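Local coordinates for protein esterase A (Caulobacter crescentus, PDB 5GKV) that probably hydrolyses ester substrates with a serine-based active site of the penicillin-binding protein and beta-lactamase type, at residues A91-Y101 / L291-A300; A125-G134 / S167-A178. All coordinates share one frame; numbering follows the deposited sequence.

In the fold
Along the chain the four segments come in the order 91-101, 125-134, 167-178, 291-300, so interaction 2 falls between the two halves of interaction 1. Their centres lie about 20 Å apart, and the two touch where CE1 of Tyr101 packs 4.3 Å from CD1 of Leu126. Helix 82-95 joins them: Lys83, near its start, bonds to Tyr169 and Tyr174 of interaction 2, while the helix's last turn, with Arg92 and Asp95, grips segment 291-300. Helix 173-186 also runs from interaction 2 to pack on Leu93 and Leu99. Interaction 1 thus ties the far end of helix 82-95 to a distant part of the sequence, whereas interaction 2 shapes the surroundings of the probable active site.

Interaction 1: A91-Y101 / L291-A300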
# COMPACT_ATOMS: atom_id res chain seq x y z
N ALA A 91 -8.82 9.81 -2.24
CA ALA A 91 -8.41 11.16 -2.63
C ALA A 91 -9.17 11.64 -3.86
O ALA A 91 -9.50 12.83 -3.97
CB ALA A 91 -6.91 11.19 -2.92
N ARG A 92 -9.45 10.73 -4.80
CA ARG A 92 -10.24 11.08 -5.98
C ARG A 92 -11.67 11.47 -5.61
O ARG A 92 -12.20 12.46 -6.13
CB ARG A 92 -10.23 9.92 -6.97
CG ARG A 92 -8.90 9.77 -7.73
CD ARG A 92 -8.93 8.61 -8.73
NE ARG A 92 -9.60 8.93 -10.00
CZ ARG A 92 -10.63 8.25 -10.51
NH1 ARG A 92 -11.14 7.23 -9.86
NH2 ARG A 92 -11.15 8.61 -11.67
N LEU A 93 -12.34 10.69 -4.74
CA LEU A 93 -13.69 11.06 -4.31
C LEU A 93 -13.72 12.45 -3.68
O LEU A 93 -14.65 13.22 -3.91
CB LEU A 93 -14.25 10.07 -3.30
CG LEU A 93 -14.59 8.67 -3.75
CD1 LEU A 93 -15.19 7.90 -2.57
CD2 LEU A 93 -15.59 8.74 -4.91
N VAL A 94 -12.73 12.75 -2.84
CA VAL A 94 -12.69 14.07 -2.21
C VAL A 94 -12.47 15.15 -3.26
O VAL A 94 -13.18 16.17 -3.31
CB VAL A 94 -11.62 14.11 -1.10
CG1 VAL A 94 -11.47 15.51 -0.55
CG2 VAL A 94 -12.01 13.16 0.02
N ASP A 95 -11.49 14.93 -4.14
CA ASP A 95 -11.19 15.90 -5.19
C ASP A 95 -12.39 16.16 -6.07
O ASP A 95 -12.58 17.29 -6.55
CB ASP A 95 -10.02 15.39 -6.05
CG ASP A 95 -9.54 16.43 -7.07
OD1 ASP A 95 -9.35 17.61 -6.72
OD2 ASP A 95 -9.34 16.04 -8.25
N GLU A 96 -13.22 15.14 -6.31
CA GLU A 96 -14.42 15.27 -7.11
C GLU A 96 -15.57 15.94 -6.36
O GLU A 96 -16.63 16.15 -6.95
CB GLU A 96 -14.88 13.90 -7.61
CG GLU A 96 -13.94 13.25 -8.63
CD GLU A 96 -14.20 11.76 -8.78
OE1 GLU A 96 -15.26 11.27 -8.33
OE2 GLU A 96 -13.33 11.06 -9.35
N GLY A 97 -15.38 16.28 -5.08
CA GLY A 97 -16.44 16.90 -4.31
C GLY A 97 -17.54 15.98 -3.85
O GLY A 97 -18.62 16.45 -3.49
N ARG A 98 -17.31 14.67 -3.83
CA ARG A 98 -18.31 13.72 -3.37
C ARG A 98 -18.14 13.36 -1.89
O ARG A 98 -18.97 12.64 -1.34
CB ARG A 98 -18.26 12.44 -4.22
CG ARG A 98 -18.50 12.68 -5.71
CD ARG A 98 -18.67 11.36 -6.45
NE ARG A 98 -19.97 10.80 -6.12
CZ ARG A 98 -20.40 9.60 -6.52
NH1 ARG A 98 -19.62 8.81 -7.27
NH2 ARG A 98 -21.62 9.19 -6.17
N LEU A 99 -17.08 13.85 -1.26
CA LEU A 99 -16.64 13.49 0.08
C LEU A 99 -15.66 14.58 0.49
O LEU A 99 -15.06 15.21 -0.37
CB LEU A 99 -15.95 12.11 0.09
CG LEU A 99 -15.52 11.45 1.40
CD1 LEU A 99 -16.75 11.02 2.19
CD2 LEU A 99 -14.60 10.25 1.13
N ALA A 100 -15.54 14.81 1.79
CA ALA A 100 -14.60 15.79 2.30
C ALA A 100 -13.75 15.12 3.37
O ALA A 100 -14.25 14.27 4.11
CB ALA A 100 -15.30 17.03 2.87
N TYR A 101 -12.47 15.48 3.43
CA TYR A 101 -11.57 14.85 4.39
C TYR A 101 -11.98 15.14 5.82
O TYR A 101 -11.75 14.32 6.72
CB TYR A 101 -10.13 15.30 4.16
CG TYR A 101 -9.41 14.50 3.08
CD1 TYR A 101 -9.35 13.11 3.16
CD2 TYR A 101 -8.78 15.12 2.01
CE1 TYR A 101 -8.71 12.37 2.20
CE2 TYR A 101 -8.12 14.37 1.02
CZ TYR A 101 -8.09 13.00 1.13
OH TYR A 101 -7.45 12.23 0.20
N LEU A 291 -6.33 11.85 -13.59
CA LEU A 291 -6.90 11.04 -12.51
C LEU A 291 -7.34 11.86 -11.32
O LEU A 291 -8.24 11.44 -10.58
CB LEU A 291 -5.87 10.00 -12.02
CG LEU A 291 -5.42 9.02 -13.09
CD1 LEU A 291 -4.43 8.03 -12.52
CD2 LEU A 291 -6.64 8.30 -13.64
N ILE A 292 -6.74 13.03 -11.11
CA ILE A 292 -6.95 13.85 -9.93
C ILE A 292 -6.29 15.20 -10.20
O ILE A 292 -5.35 15.28 -11.00
CB ILE A 292 -6.37 13.16 -8.68
CG1 ILE A 292 -6.69 13.94 -7.40
CG2 ILE A 292 -4.84 12.98 -8.82
CD1 ILE A 292 -6.43 13.16 -6.11
N THR A 293 -6.77 16.27 -9.56
CA THR A 293 -6.14 17.58 -9.73
C THR A 293 -4.93 17.74 -8.82
O THR A 293 -4.80 17.04 -7.81
CB THR A 293 -7.14 18.70 -9.44
OG1 THR A 293 -7.32 18.85 -8.02
CG2 THR A 293 -8.48 18.42 -10.11
N PRO A 294 -4.03 18.66 -9.16
CA PRO A 294 -2.93 18.98 -8.22
C PRO A 294 -3.41 19.35 -6.83
O PRO A 294 -2.82 18.93 -5.82
CB PRO A 294 -2.21 20.15 -8.91
CG PRO A 294 -2.47 19.92 -10.39
CD PRO A 294 -3.85 19.30 -10.48
N ALA A 295 -4.48 20.14 -6.75
CA ALA A 295 -5.07 20.46 -5.45
C ALA A 295 -5.46 19.19 -4.70
O ALA A 295 -5.21 19.08 -3.49
CB ALA A 295 -6.27 21.38 -5.64
N GLY A 296 -6.06 18.23 -5.41
CA GLY A 296 -6.48 16.99 -4.77
C GLY A 296 -5.32 16.17 -4.26
O GLY A 296 -5.40 15.56 -3.18
N ILE A 297 -4.21 16.14 -5.02
CA ILE A 297 -3.00 15.46 -4.54
C ILE A 297 -2.49 16.12 -3.27
O ILE A 297 -2.19 15.45 -2.28
CB ILE A 297 -1.92 15.44 -5.64
CG1 ILE A 297 -2.44 14.69 -6.87
CG2 ILE A 297 -0.63 14.80 -5.09
CD1 ILE A 297 -1.52 14.76 -8.06
N LYS A 298 -2.38 17.46 -3.29
CA LYS A 298 -1.89 18.18 -2.12
C LYS A 298 -2.76 17.93 -0.89
O LYS A 298 -2.25 17.76 0.22
CB LYS A 298 -1.81 19.67 -2.44
CG LYS A 298 -1.22 20.51 -1.33
CD LYS A 298 -1.24 22.00 -1.67
CE LYS A 298 -0.80 22.84 -0.48
NZ LYS A 298 -0.97 24.30 -0.73
N ALA A 299 -4.08 17.90 -1.07
CA ALA A 299 -4.96 17.69 0.09
C ALA A 299 -4.77 16.29 0.68
O ALA A 299 -4.79 16.11 1.91
CB ALA A 299 -6.42 17.91 -0.31
N ALA A 300 -4.59 15.28 -0.18
CA ALA A 300 -4.44 13.90 0.27
C ALA A 300 -3.12 13.66 0.99
O ALA A 300 -3.05 12.79 1.86
CB ALA A 300 -4.55 12.93 -0.90
O HOH W 1 -8.18 14.98 -2.60
O HOH W 2 -10.68 12.55 -9.69
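Both carboxylate oxygens of Asp95 hold Thr293. OD1 of Asp95 accepts from Thr293 OG1 at 2.7 Å on its syn side, though tilted 30° out of the carboxylate plane, while OD2 takes the Thr293 N-H from above that plane (OD2 to N, 2.9 Å). With CG anti to the backbone N (chi1 -174°), the short Asp95 side chain reaches across to the N-cap of helix 294-301. Gly296, lacking a side chain, lets the carboxylate settle against its CA. Threonine suits the N-cap because its hydroxyl works twice: donating to Asp95, OG1 of Thr293 also accepts from Gly296 N at 3.0 Å. A negative charge beside this helix start is probably welcome.

One turn back, Arg92 NE donates to Leu291 O at 2.9 Å, on a carbonyl lone pair and nearly in the guanidinium plane. A bend at chi3 (81°) turns the guanidinium there, and Glu96 OE2 lies over its face. A water bridges that OE2 to Leu291 O, and another links the carbonyls of Ala91 and Gly296.

Alanines let the backbones come close: the CB atoms of Ala91 and Ala300 meet at 3.6 Å. CD1 of Ile292 packs alongside, 3.8 Å from CB of Ala91. Tyr101 lays its ring obliquely along Ala299 and Ala300, with Val94 CG2 over one face; Arg304 adds a cation-pi contact. Just past helix 82-95, Gly97 with its positive phi completes a Schellman motif. Beyond the contact, Leu291 packs on helices 190-202 and 270-281, and Tyr101 leans on helix 122-126.

Interaction 2: A125-G134 / S167-A178; sequences ALSHQAGLSG and SGYHPVTYGYLA
The imidazole of His170 fills a hollow in the turn 131-133. Ser133 CA lies over one ring face in a CH-pi contact, 3.6 Å from the centroid and 10° off the normal, while Gly131 N borders the edge. Glycine at 131 suits this turn, where phi is positive. Ser133 fastens the rim: its OG donates to Gly168 O at 2.7 Å, approaching from above the carbonyl plane, and His170 ND1 adds a weak bond to the same oxygen.

His128 is a second bump; its side chain and that of His170 pass head to tail. As C-prime residue of the Schellman motif ending helix 122-126, it has positive phi. His170 N donates to His128 ND1 along a straight line (3.0 Å, 168°), although well out of the imidazole plane. The CE1 corner of His128 pushes toward two tyrosines, reaching Tyr169 CD1 and Tyr174 CD2 at 3.5 Å each. Tyr169 CD1 lies over a face of the imidazole; the Tyr174 ring is nearly parallel to it but slid aside. A chi1 of 164° swings the Tyr174 ring out toward His128 and Leu126.

In the penicillin-binding protein and beta-lactamase fold, a tyrosine commonly stands near the lysine of the S-x-x-K motif. Tyr169 fits that place, bonding through OH to Lys83 and touching Ser80, so it probably lies in the active site. Tyr174 OH reaches the backbone carbonyl of Lys83.

Further along helix 173-186 the hollows are apolar. Leu126 CD2 drops between Ala178 CB at 3.7 Å and Tyr174 CE2 at 3.8 Å, the alanine leaving room for the branch. Leu132 lays its CD1 against CD2 of Leu177, the two side chains roughly perpendicular. Thr173 OG1 donates to Leu132 O at 2.7 Å, and a water joins Ser133 O to Val172 N.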
# COMPACT_ATOMS: atom_id res chain seq x y z
N ALA A 125 -9.62 8.68 10.16
CA ALA A 125 -9.63 7.24 9.92
C ALA A 125 -8.47 6.81 9.05
O ALA A 125 -7.82 5.79 9.31
CB ALA A 125 -10.94 6.82 9.26
N LEU A 126 -8.20 7.57 7.98
CA LEU A 126 -7.18 7.17 7.02
C LEU A 126 -5.77 7.40 7.52
O LEU A 126 -4.84 6.79 6.99
CB LEU A 126 -7.38 7.90 5.69
CG LEU A 126 -8.67 7.52 4.94
CD1 LEU A 126 -8.76 8.34 3.66
CD2 LEU A 126 -8.69 6.03 4.63
N SER A 127 -5.59 8.23 8.56
CA SER A 127 -4.28 8.42 9.17
C SER A 127 -4.11 7.63 10.47
O SER A 127 -3.23 7.95 11.28
CB SER A 127 -4.02 9.91 9.39
OG SER A 127 -5.03 10.52 10.19
N HIS A 128 -4.92 6.59 10.67
CA HIS A 128 -4.74 5.61 11.73
C HIS A 128 -4.95 6.24 13.11
O HIS A 128 -4.33 5.82 14.09
CB HIS A 128 -3.36 4.92 11.60
CG HIS A 128 -3.15 4.34 10.23
ND1 HIS A 128 -3.68 3.11 9.86
CD2 HIS A 128 -2.56 4.85 9.13
CE1 HIS A 128 -3.39 2.88 8.59
NE2 HIS A 128 -2.71 3.91 8.12
N GLN A 129 -5.85 7.22 13.19
CA GLN A 129 -6.14 7.89 14.45
C GLN A 129 -7.37 7.35 15.16
O GLN A 129 -7.56 7.65 16.35
CB GLN A 129 -6.31 9.39 14.22
CG GLN A 129 -5.08 10.07 13.73
CD GLN A 129 -5.28 11.56 13.69
OE1 GLN A 129 -5.45 12.19 14.74
NE2 GLN A 129 -5.28 12.14 12.50
N ALA A 130 -8.22 6.58 14.47
CA ALA A 130 -9.55 6.25 14.98
C ALA A 130 -9.56 5.11 15.99
O ALA A 130 -10.64 4.70 16.41
CB ALA A 130 -10.50 5.92 13.83
N GLY A 131 -8.40 4.56 16.36
CA GLY A 131 -8.36 3.62 17.46
C GLY A 131 -8.88 2.23 17.16
O GLY A 131 -9.18 1.49 18.10
N LEU A 132 -8.97 1.84 15.89
CA LEU A 132 -9.53 0.55 15.51
C LEU A 132 -8.45 -0.35 14.90
O LEU A 132 -8.71 -1.10 13.95
CB LEU A 132 -10.69 0.75 14.53
CG LEU A 132 -11.73 1.79 14.97
CD1 LEU A 132 -12.82 1.97 13.90
CD2 LEU A 132 -12.36 1.43 16.33
N SER A 133 -7.24 -0.31 15.48
CA SER A 133 -6.06 -0.95 14.88
C SER A 133 -6.26 -2.45 14.68
O SER A 133 -5.73 -3.02 13.71
CB SER A 133 -4.84 -0.68 15.77
OG SER A 133 -4.70 0.72 15.99
N GLY A 134 -7.00 -3.09 15.56
CA GLY A 134 -7.41 -4.48 15.41
C GLY A 134 -8.54 -4.73 16.38
O GLY A 134 -8.92 -3.85 17.17
N SER A 167 -0.80 8.07 16.25
CA SER A 167 -1.33 7.11 15.29
C SER A 167 -1.04 5.69 15.77
O SER A 167 -0.06 5.43 16.48
CB SER A 167 -0.72 7.34 13.90
OG SER A 167 0.70 7.20 13.94
N GLY A 168 -1.96 4.78 15.46
CA GLY A 168 -1.78 3.37 15.75
C GLY A 168 -2.16 2.57 14.52
O GLY A 168 -3.33 2.26 14.30
N TYR A 169 -1.16 2.26 13.72
CA TYR A 169 -1.36 1.67 12.40
C TYR A 169 -2.37 0.53 12.42
O TYR A 169 -2.29 -0.36 13.26
CB TYR A 169 -0.01 1.19 11.89
CG TYR A 169 -0.04 0.53 10.52
CD1 TYR A 169 -0.33 1.27 9.38
CD2 TYR A 169 0.28 -0.82 10.37
CE1 TYR A 169 -0.32 0.67 8.11
CE2 TYR A 169 0.30 -1.42 9.12
CZ TYR A 169 -0.01 -0.67 8.00
OH TYR A 169 0.01 -1.28 6.78
N HIS A 170 -3.34 0.59 11.50
CA HIS A 170 -4.40 -0.40 11.31
C HIS A 170 -4.00 -1.33 10.17
O HIS A 170 -4.34 -1.02 9.01
CB HIS A 170 -5.72 0.28 10.95
CG HIS A 170 -6.31 1.18 12.00
ND1 HIS A 170 -5.55 2.01 12.80
CD2 HIS A 170 -7.60 1.41 12.35
CE1 HIS A 170 -6.35 2.70 13.60
NE2 HIS A 170 -7.60 2.35 13.34
N PRO A 171 -3.31 -2.45 10.40
CA PRO A 171 -2.77 -3.21 9.25
C PRO A 171 -3.83 -3.87 8.38
O PRO A 171 -3.63 -3.97 7.17
CB PRO A 171 -1.85 -4.24 9.91
CG PRO A 171 -2.38 -4.41 11.29
CD PRO A 171 -2.92 -3.05 11.69
N VAL A 172 -4.94 -4.33 8.94
CA VAL A 172 -6.00 -4.98 8.18
C VAL A 172 -7.28 -4.14 8.16
O VAL A 172 -7.89 -3.95 7.10
CB VAL A 172 -6.28 -6.40 8.73
CG1 VAL A 172 -7.27 -7.12 7.83
CG2 VAL A 172 -4.97 -7.19 8.89
N THR A 173 -7.69 -3.63 9.32
CA THR A 173 -8.97 -2.93 9.43
C THR A 173 -9.04 -1.69 8.54
O THR A 173 -10.14 -1.31 8.12
CB THR A 173 -9.22 -2.55 10.89
OG1 THR A 173 -8.12 -1.76 11.36
CG2 THR A 173 -9.35 -3.81 11.75
N TYR A 174 -7.90 -1.05 8.26
CA TYR A 174 -7.89 0.14 7.41
C TYR A 174 -8.58 -0.12 6.08
O TYR A 174 -9.25 0.77 5.54
CB TYR A 174 -6.46 0.60 7.17
CG TYR A 174 -6.19 1.57 6.01
CD1 TYR A 174 -6.07 1.11 4.71
CD2 TYR A 174 -5.96 2.93 6.25
CE1 TYR A 174 -5.77 1.97 3.66
CE2 TYR A 174 -5.66 3.81 5.20
CZ TYR A 174 -5.55 3.31 3.90
OH TYR A 174 -5.25 4.14 2.83
N GLY A 175 -8.39 -1.31 5.50
CA GLY A 175 -8.96 -1.57 4.19
C GLY A 175 -10.47 -1.61 4.21
O GLY A 175 -11.12 -1.24 3.23
N TYR A 176 -11.04 -2.04 5.34
CA TYR A 176 -12.49 -2.05 5.48
C TYR A 176 -13.01 -0.66 5.80
O TYR A 176 -14.08 -0.27 5.30
CB TYR A 176 -12.89 -3.06 6.56
CG TYR A 176 -12.45 -4.47 6.22
CD1 TYR A 176 -11.15 -4.91 6.51
CD2 TYR A 176 -13.32 -5.37 5.59
CE1 TYR A 176 -10.75 -6.20 6.19
CE2 TYR A 176 -12.93 -6.66 5.27
CZ TYR A 176 -11.63 -7.07 5.58
OH TYR A 176 -11.21 -8.35 5.26
N LEU A 177 -12.27 0.13 6.59
CA LEU A 177 -12.66 1.51 6.83
C LEU A 177 -12.68 2.31 5.52
O LEU A 177 -13.69 2.91 5.16
CB LEU A 177 -11.73 2.17 7.84
CG LEU A 177 -11.71 1.59 9.26
CD1 LEU A 177 -10.78 2.43 10.16
CD2 LEU A 177 -13.12 1.53 9.82
N ALA A 178 -11.54 2.32 4.82
CA ALA A 178 -11.45 3.01 3.54
C ALA A 178 -12.43 2.43 2.52
O ALA A 178 -13.10 3.18 1.80
CB ALA A 178 -10.02 2.94 2.99
O HOH W 3 -6.06 -4.63 11.59